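Local coordinates for protein collagen adhesin (PDB 2F68) that probably binds collagen at the surface of Staphylococcus aureus, closing two beta-sheet domains around the collagen triple helix in a "collagen hug", at residues S25-G30 with T137-H142; L73-E78 with A302-T307; I184-Q189 with S274-Q279. All coordinates share one frame; numbering follows the deposited sequence.

Contact 1 (S25-G30 with T137-H142)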
# COMPACT_ATOMS: atom_id res chain seq x y z
N SER A 25 -15.61 -8.58 5.75
CA SER A 25 -16.67 -7.68 5.29
C SER A 25 -16.70 -6.36 6.06
O SER A 25 -17.33 -5.39 5.61
CB SER A 25 -18.04 -8.37 5.38
OG SER A 25 -18.33 -8.77 6.70
N LYS A 26 -16.03 -6.32 7.21
CA LYS A 26 -15.96 -5.11 8.03
C LYS A 26 -14.51 -4.69 8.26
O LYS A 26 -13.72 -5.42 8.87
CB LYS A 26 -16.67 -5.32 9.37
CG LYS A 26 -18.19 -5.37 9.27
CD LYS A 26 -18.85 -5.79 10.58
CE LYS A 26 -19.06 -4.61 11.54
NZ LYS A 26 -17.83 -4.26 12.29
N ILE A 27 -14.16 -3.51 7.74
CA ILE A 27 -12.79 -2.98 7.84
C ILE A 27 -12.76 -1.53 8.34
O ILE A 27 -13.77 -0.82 8.25
CB ILE A 27 -12.02 -3.08 6.49
CG1 ILE A 27 -12.84 -2.49 5.34
CG2 ILE A 27 -11.63 -4.54 6.21
CD1 ILE A 27 -12.04 -2.18 4.09
N GLU A 28 -11.61 -1.11 8.85
CA GLU A 28 -11.40 0.27 9.30
C GLU A 28 -10.98 1.16 8.13
O GLU A 28 -10.78 0.66 7.01
CB GLU A 28 -10.35 0.32 10.41
CG GLU A 28 -10.69 -0.49 11.67
CD GLU A 28 -11.85 0.10 12.46
OE1 GLU A 28 -11.95 1.34 12.57
OE2 GLU A 28 -12.67 -0.69 12.98
N ASP A 29 -10.87 2.46 8.38
CA ASP A 29 -10.44 3.42 7.36
C ASP A 29 -8.97 3.19 6.98
O ASP A 29 -8.08 3.27 7.83
CB ASP A 29 -10.65 4.86 7.84
CG ASP A 29 -10.35 5.89 6.77
OD1 ASP A 29 -10.81 5.73 5.62
OD2 ASP A 29 -9.65 6.88 7.08
N GLY A 30 -8.75 2.90 5.70
CA GLY A 30 -7.41 2.57 5.20
C GLY A 30 -7.04 1.12 5.45
O GLY A 30 -5.86 0.76 5.41
N THR A 137 -21.37 -7.88 -3.65
CA THR A 137 -21.06 -8.07 -2.23
C THR A 137 -20.66 -6.74 -1.56
O THR A 137 -20.12 -5.85 -2.22
CB THR A 137 -19.96 -9.15 -2.02
OG1 THR A 137 -19.51 -9.12 -0.65
CG2 THR A 137 -18.77 -8.92 -2.94
N ASN A 138 -20.94 -6.63 -0.27
CA ASN A 138 -20.76 -5.38 0.47
C ASN A 138 -19.58 -5.38 1.44
O ASN A 138 -19.28 -6.39 2.08
CB ASN A 138 -22.05 -5.01 1.21
CG ASN A 138 -23.21 -4.72 0.28
OD1 ASN A 138 -24.35 -5.09 0.56
ND2 ASN A 138 -22.93 -4.06 -0.84
N VAL A 139 -18.92 -4.22 1.53
CA VAL A 139 -17.82 -4.01 2.47
C VAL A 139 -18.10 -2.78 3.32
O VAL A 139 -18.34 -1.69 2.80
CB VAL A 139 -16.46 -3.83 1.74
CG1 VAL A 139 -15.30 -3.87 2.73
CG2 VAL A 139 -16.26 -4.89 0.66
N THR A 140 -18.08 -2.96 4.64
CA THR A 140 -18.32 -1.87 5.58
C THR A 140 -17.01 -1.22 6.00
O THR A 140 -16.14 -1.87 6.59
CB THR A 140 -19.10 -2.37 6.83
OG1 THR A 140 -20.25 -3.12 6.42
CG2 THR A 140 -19.55 -1.19 7.69
N VAL A 141 -16.87 0.07 5.68
CA VAL A 141 -15.66 0.83 6.01
C VAL A 141 -15.97 1.88 7.08
O VAL A 141 -16.62 2.89 6.80
CB VAL A 141 -15.03 1.49 4.75
CG1 VAL A 141 -13.72 2.19 5.10
CG2 VAL A 141 -14.81 0.47 3.65
N HIS A 142 -15.49 1.63 8.30
CA HIS A 142 -15.69 2.55 9.42
C HIS A 142 -14.79 3.78 9.28
O HIS A 142 -13.69 3.70 8.74
CB HIS A 142 -15.41 1.84 10.75
CG HIS A 142 -16.23 0.61 10.96
ND1 HIS A 142 -17.54 0.64 11.39
CD2 HIS A 142 -15.93 -0.70 10.79
CE1 HIS A 142 -18.01 -0.59 11.49
NE2 HIS A 142 -17.05 -1.42 11.12
O HOH W 1 -20.62 -5.73 4.86

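Contact 2 (L73-E78 with A302-T307)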
# COMPACT_ATOMS: atom_id res chain seq x y z
N LEU A 73 -2.93 -16.75 -15.41
CA LEU A 73 -3.80 -17.92 -15.28
C LEU A 73 -3.19 -19.07 -16.08
O LEU A 73 -3.10 -19.00 -17.31
CB LEU A 73 -5.21 -17.60 -15.79
CG LEU A 73 -6.25 -16.81 -14.97
CD1 LEU A 73 -6.70 -17.60 -13.74
CD2 LEU A 73 -5.77 -15.42 -14.57
N THR A 74 -2.76 -20.12 -15.38
CA THR A 74 -2.00 -21.20 -16.01
C THR A 74 -2.66 -22.58 -15.90
O THR A 74 -3.19 -22.95 -14.84
CB THR A 74 -0.56 -21.29 -15.45
OG1 THR A 74 -0.60 -21.32 -14.02
CG2 THR A 74 0.27 -20.10 -15.91
N VAL A 75 -2.61 -23.33 -17.00
CA VAL A 75 -3.04 -24.73 -17.03
C VAL A 75 -1.90 -25.58 -17.59
O VAL A 75 -1.51 -25.42 -18.75
CB VAL A 75 -4.33 -24.93 -17.88
CG1 VAL A 75 -4.69 -26.41 -17.97
CG2 VAL A 75 -5.50 -24.15 -17.30
N LYS A 76 -1.38 -26.48 -16.75
CA LYS A 76 -0.27 -27.38 -17.10
C LYS A 76 0.94 -26.63 -17.68
O LYS A 76 1.52 -27.04 -18.70
CB LYS A 76 -0.75 -28.50 -18.05
CG LYS A 76 0.06 -29.79 -17.99
CD LYS A 76 -0.29 -30.63 -16.77
CE LYS A 76 0.53 -31.91 -16.73
NZ LYS A 76 0.20 -32.75 -15.55
N GLY A 77 1.32 -25.54 -17.03
CA GLY A 77 2.47 -24.73 -17.43
C GLY A 77 2.20 -23.72 -18.53
O GLY A 77 3.04 -22.86 -18.80
N GLU A 78 1.03 -23.82 -19.16
CA GLU A 78 0.65 -22.94 -20.26
C GLU A 78 -0.27 -21.82 -19.78
O GLU A 78 -1.31 -22.08 -19.18
CB GLU A 78 -0.02 -23.74 -21.38
CG GLU A 78 -0.08 -23.04 -22.73
CD GLU A 78 1.16 -23.28 -23.58
OE1 GLU A 78 2.29 -23.14 -23.07
OE2 GLU A 78 1.00 -23.61 -24.78
N ALA A 302 -4.33 -16.34 -8.64
CA ALA A 302 -5.33 -16.71 -9.64
C ALA A 302 -5.10 -18.12 -10.16
O ALA A 302 -3.99 -18.48 -10.55
CB ALA A 302 -5.34 -15.70 -10.78
N GLY A 303 -6.16 -18.93 -10.15
CA GLY A 303 -6.10 -20.31 -10.62
C GLY A 303 -7.15 -20.62 -11.67
O GLY A 303 -8.18 -19.94 -11.75
N ILE A 304 -6.89 -21.65 -12.47
CA ILE A 304 -7.78 -22.06 -13.56
C ILE A 304 -7.62 -23.54 -13.90
O ILE A 304 -6.50 -24.05 -14.01
CB ILE A 304 -7.61 -21.15 -14.82
CG1 ILE A 304 -8.61 -21.53 -15.93
CG2 ILE A 304 -6.15 -21.16 -15.32
CD1 ILE A 304 -8.84 -20.44 -16.96
N GLU A 305 -8.75 -24.23 -14.04
CA GLU A 305 -8.77 -25.66 -14.39
C GLU A 305 -9.45 -25.87 -15.74
O GLU A 305 -10.34 -25.11 -16.12
CB GLU A 305 -9.49 -26.47 -13.31
CG GLU A 305 -8.77 -26.51 -11.96
CD GLU A 305 -9.53 -27.31 -10.91
OE1 GLU A 305 -9.93 -28.45 -11.20
OE2 GLU A 305 -9.71 -26.79 -9.79
N GLY A 306 -9.02 -26.91 -16.45
CA GLY A 306 -9.57 -27.24 -17.76
C GLY A 306 -9.11 -28.57 -18.31
O GLY A 306 -8.04 -29.06 -17.96
N THR A 307 -9.94 -29.16 -19.17
CA THR A 307 -9.63 -30.45 -19.80
C THR A 307 -9.20 -30.23 -21.25
O THR A 307 -9.91 -29.58 -22.03
CB THR A 307 -10.84 -31.42 -19.74
OG1 THR A 307 -11.41 -31.40 -18.42
CG2 THR A 307 -10.41 -32.84 -20.08
O HOH W 2 -4.24 -22.75 -12.30

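Contact 3 (I184-Q189 with S274-Q279)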
# COMPACT_ATOMS: atom_id res chain seq x y z
N ILE A 184 17.95 15.97 19.28
CA ILE A 184 17.18 14.80 18.85
C ILE A 184 18.03 13.92 17.93
O ILE A 184 18.54 14.38 16.91
CB ILE A 184 15.86 15.19 18.14
CG1 ILE A 184 15.10 16.25 18.96
CG2 ILE A 184 14.99 13.96 17.91
CD1 ILE A 184 14.05 17.02 18.17
N THR A 185 18.17 12.65 18.31
CA THR A 185 18.96 11.69 17.54
C THR A 185 18.11 10.48 17.15
O THR A 185 17.58 9.78 18.02
CB THR A 185 20.22 11.24 18.31
OG1 THR A 185 20.90 12.39 18.84
CG2 THR A 185 21.17 10.48 17.39
N ILE A 186 18.00 10.24 15.85
CA ILE A 186 17.25 9.10 15.32
C ILE A 186 18.17 8.20 14.50
O ILE A 186 18.79 8.66 13.53
CB ILE A 186 16.03 9.55 14.45
CG1 ILE A 186 15.20 10.65 15.14
CG2 ILE A 186 15.17 8.34 14.05
CD1 ILE A 186 14.52 10.24 16.45
N LYS A 187 18.26 6.93 14.89
CA LYS A 187 19.08 5.96 14.16
C LYS A 187 18.20 4.90 13.50
O LYS A 187 17.77 3.94 14.15
CB LYS A 187 20.12 5.31 15.09
CG LYS A 187 21.24 6.24 15.51
CD LYS A 187 22.30 5.50 16.32
CE LYS A 187 23.41 6.44 16.76
NZ LYS A 187 24.45 5.73 17.55
N ASP A 188 17.95 5.08 12.21
CA ASP A 188 17.07 4.19 11.45
C ASP A 188 17.86 3.11 10.71
O ASP A 188 18.93 3.37 10.17
CB ASP A 188 16.23 5.01 10.46
CG ASP A 188 15.13 4.19 9.81
OD1 ASP A 188 15.42 3.40 8.89
OD2 ASP A 188 13.95 4.36 10.21
N GLN A 189 17.30 1.90 10.70
CA GLN A 189 17.88 0.76 9.99
C GLN A 189 16.81 0.07 9.15
O GLN A 189 15.80 -0.40 9.68
CB GLN A 189 18.51 -0.25 10.96
CG GLN A 189 19.60 0.30 11.87
CD GLN A 189 19.06 0.90 13.16
OE1 GLN A 189 18.06 0.42 13.71
NE2 GLN A 189 19.72 1.93 13.66
N SER A 274 14.06 1.62 14.11
CA SER A 274 14.63 2.91 14.50
C SER A 274 14.74 3.08 16.02
O SER A 274 13.90 2.59 16.77
CB SER A 274 13.82 4.07 13.91
OG SER A 274 12.50 4.09 14.41
N GLN A 275 15.80 3.76 16.45
CA GLN A 275 16.03 4.08 17.86
C GLN A 275 16.06 5.59 18.05
O GLN A 275 16.58 6.32 17.20
CB GLN A 275 17.33 3.45 18.36
CG GLN A 275 17.37 1.92 18.32
CD GLN A 275 17.77 1.37 16.96
OE1 GLN A 275 18.70 1.85 16.32
NE2 GLN A 275 17.06 0.33 16.52
N ALA A 276 15.51 6.06 19.17
CA ALA A 276 15.36 7.50 19.40
C ALA A 276 16.02 7.99 20.69
O ALA A 276 15.91 7.36 21.74
CB ALA A 276 13.88 7.88 19.39
N TRP A 277 16.71 9.13 20.59
CA TRP A 277 17.30 9.81 21.73
C TRP A 277 16.76 11.23 21.84
O TRP A 277 17.12 12.10 21.04
CB TRP A 277 18.83 9.84 21.62
CG TRP A 277 19.50 8.53 21.90
CD1 TRP A 277 20.02 8.11 23.09
CD2 TRP A 277 19.74 7.47 20.96
NE1 TRP A 277 20.56 6.86 22.96
CE2 TRP A 277 20.40 6.44 21.66
CE3 TRP A 277 19.46 7.30 19.60
CZ2 TRP A 277 20.79 5.25 21.05
CZ3 TRP A 277 19.84 6.11 18.99
CH2 TRP A 277 20.50 5.10 19.71
N TYR A 278 15.88 11.46 22.82
CA TYR A 278 15.27 12.77 23.04
C TYR A 278 14.80 12.97 24.48
O TYR A 278 14.68 12.01 25.24
CB TYR A 278 14.11 13.00 22.07
CG TYR A 278 12.95 12.04 22.23
CD1 TYR A 278 11.92 12.31 23.13
CD2 TYR A 278 12.87 10.88 21.46
CE1 TYR A 278 10.85 11.43 23.28
CE2 TYR A 278 11.80 10.00 21.60
CZ TYR A 278 10.80 10.28 22.51
OH TYR A 278 9.74 9.41 22.65
N GLN A 279 14.55 14.23 24.84
CA GLN A 279 13.96 14.57 26.14
C GLN A 279 13.15 15.85 26.07
O GLN A 279 13.70 16.95 25.96
CB GLN A 279 15.05 14.68 27.22
CG GLN A 279 14.51 14.98 28.62
CD GLN A 279 15.59 15.07 29.69
OE1 GLN A 279 16.78 14.95 29.40
NE2 GLN A 279 15.17 15.28 30.93

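Contact 1 (S25-G30 with T137-H142)
Ser-25 to Glu-28 run beside Val-139 to His-142 in the same direction, with parallel bridges pairing Lys-26 with Thr-140 and Ile-27 with Val-141. Thr-140 uses both its backbone groups on the residues flanking Lys-26: its N donates to Ser-25 O at 2.7 Å, and its O accepts Ile-27 N at 2.8 Å. Ile-27 O then takes His-142 N at 3.0 Å. A water joins Thr-140 OG1 to Ser-25 O and Asn-138 O, the last two bonds being weak. This is the parallel join of an early strand of the Ig-like domain to its late strand 135-141, comparable to the A'-G pairing of immunoglobulin folds, and it lies just ahead of the connection to the second domain. On the buried face, Ile-27 turns CG1 between its backbone N and carbonyl carbon (chi1 51°), setting CG1 3.8 Å from Val-139 CG1, while CD1 meets Val-141 CG2. On the opposite face, Lys-26 lies alongside Thr-140, pointing the same way. The bend at chi3 sets CE at the His-142 ring edge, in plane, and that at chi4 carries NZ to 3.2 Å from His-142 NE2, a hydrogen bond with NZ 18° out of the imidazole plane. Thr-140 CG2 sits over one face of the ring, toward its rim. The Glu-28 carboxylate plane is inclined 15° to the imidazole, its OE2 3.9 Å from His-142 CD2.

Contact 2 (L73-E78 with A302-T307)
Leu-73 reaches the strand 302-307 with the end of its side chain. Its CG is anti to the carbonyl carbon (chi1 -79°), and the two methyls beyond it fork over Ala-302, with CD1 and CD2 each 3.8 Å from Ala-302 CB. CD1 also lies 3.4 Å from Gly-303 O, while Leu-73 CB rests against Ile-304 CG2. The leucine also touches Ala-83 of strand 78-86. At Thr-74 the side chain turns away and the backbone makes the contact: Ile-304 CG2 is packed 3.5 Å from Thr-74 O and equally near Thr-74 N. A water spans the same place, donating to Thr-74 O at 2.8 Å and accepting from Ile-304 N at 2.9 Å. It stands in for direct backbone pairing, which the geometry does not provide, since the strand axes come no closer than 5.6 Å and diverge by 34°. Strand 300-307, to which 302-307 belongs, comes after the second domain and joins the sheet of the first, antiparallel to strand 104-116, whose neighbours also include strand 62-75; this is consistent with the C-terminal latch of the collagen-hug model. Val-75 points toward the probable latch. Its CG2 meets Ile-304 CG2 at 3.6 Å, the two side chains crossing at about a right angle, and it also touches Ile-304 O. Val-80 lies against both of these residues. Strand 62-75 ends here in a type I' turn from Val-75 to Glu-78, closed by reciprocal backbone hydrogen bonds between those two residues. Lys-76 and Gly-77 at its corners both have positive phi, and Glu-78 OE2 forms a salt bridge with Lys-97.

Contact 3 (I184-Q189 with S274-Q279)
Gln-275 OE1 accepts a hydrogen bond from Gln-189 NE2 at 2.8 Å, and the amides answer each other: Gln-275 NE2 donates to Gln-189 OE1 at 3.0 Å. The side chains cross at about a right angle, yet their amide planes are nearly coplanar, 6° apart. Both bonds are bent, and they bring the two OE1 atoms of Gln-189 and Gln-275, both acceptors, to 3.0 Å. A bend at chi2 in each chain sets CD, and with it the amide, toward the other. The first bond lies on a lone pair of Gln-275 OE1, whereas in the second the donor is tilted 19° from the carbonyl plane of Gln-189. On the same face, the extended chain of Lys-187 crosses Trp-277 obliquely, its CD 3.7 Å from the ring atom CZ3, while Thr-185 O lies at the ring edge, in plane. Four backbone bonds hold the strands beneath: Thr-185 and Trp-277 exchange a pair, as do Lys-187 and Gln-275, with Lys-187 N 2.9 Å from Gln-275 O. The other face is buried. There Ile-186 CD1 packs against Ala-276 CB at 3.8 Å, beside the buried polar pair Asp-188 and Ser-274, whose OD2 and CB touch. Asp-188 OD1 bonds Asn-272 ND2, and Ser-274 OG bonds both Phe-291 O and Tyr-153 OH. Ile-186 also reaches Leu-171 and Ile-173 of the facing sheet, so this regular antiparallel pairing is that of a beta-sandwich, the Ig-like fold of the collagen-binding domain.

How the contacts relate
Contacts 1 and 2 reach the same mixed sheet of the first domain, their centres 32 Å apart. Contact 3 belongs to the second, with its centre 36 Å from contact 1 and 50 Å from contact 2, on the opposite side of the chain's centre from contact 2. Contact 1 closes before contact 3 opens, whereas contact 2 embraces contact 3: its second segment comes from beyond the second domain and returns to the first. The segments of contacts 1 and 2 alternate along the chain. The two domains are therefore tied together twice, by the connection after 137-142 and by strand 300-307, consistent with a latched hug around collagen.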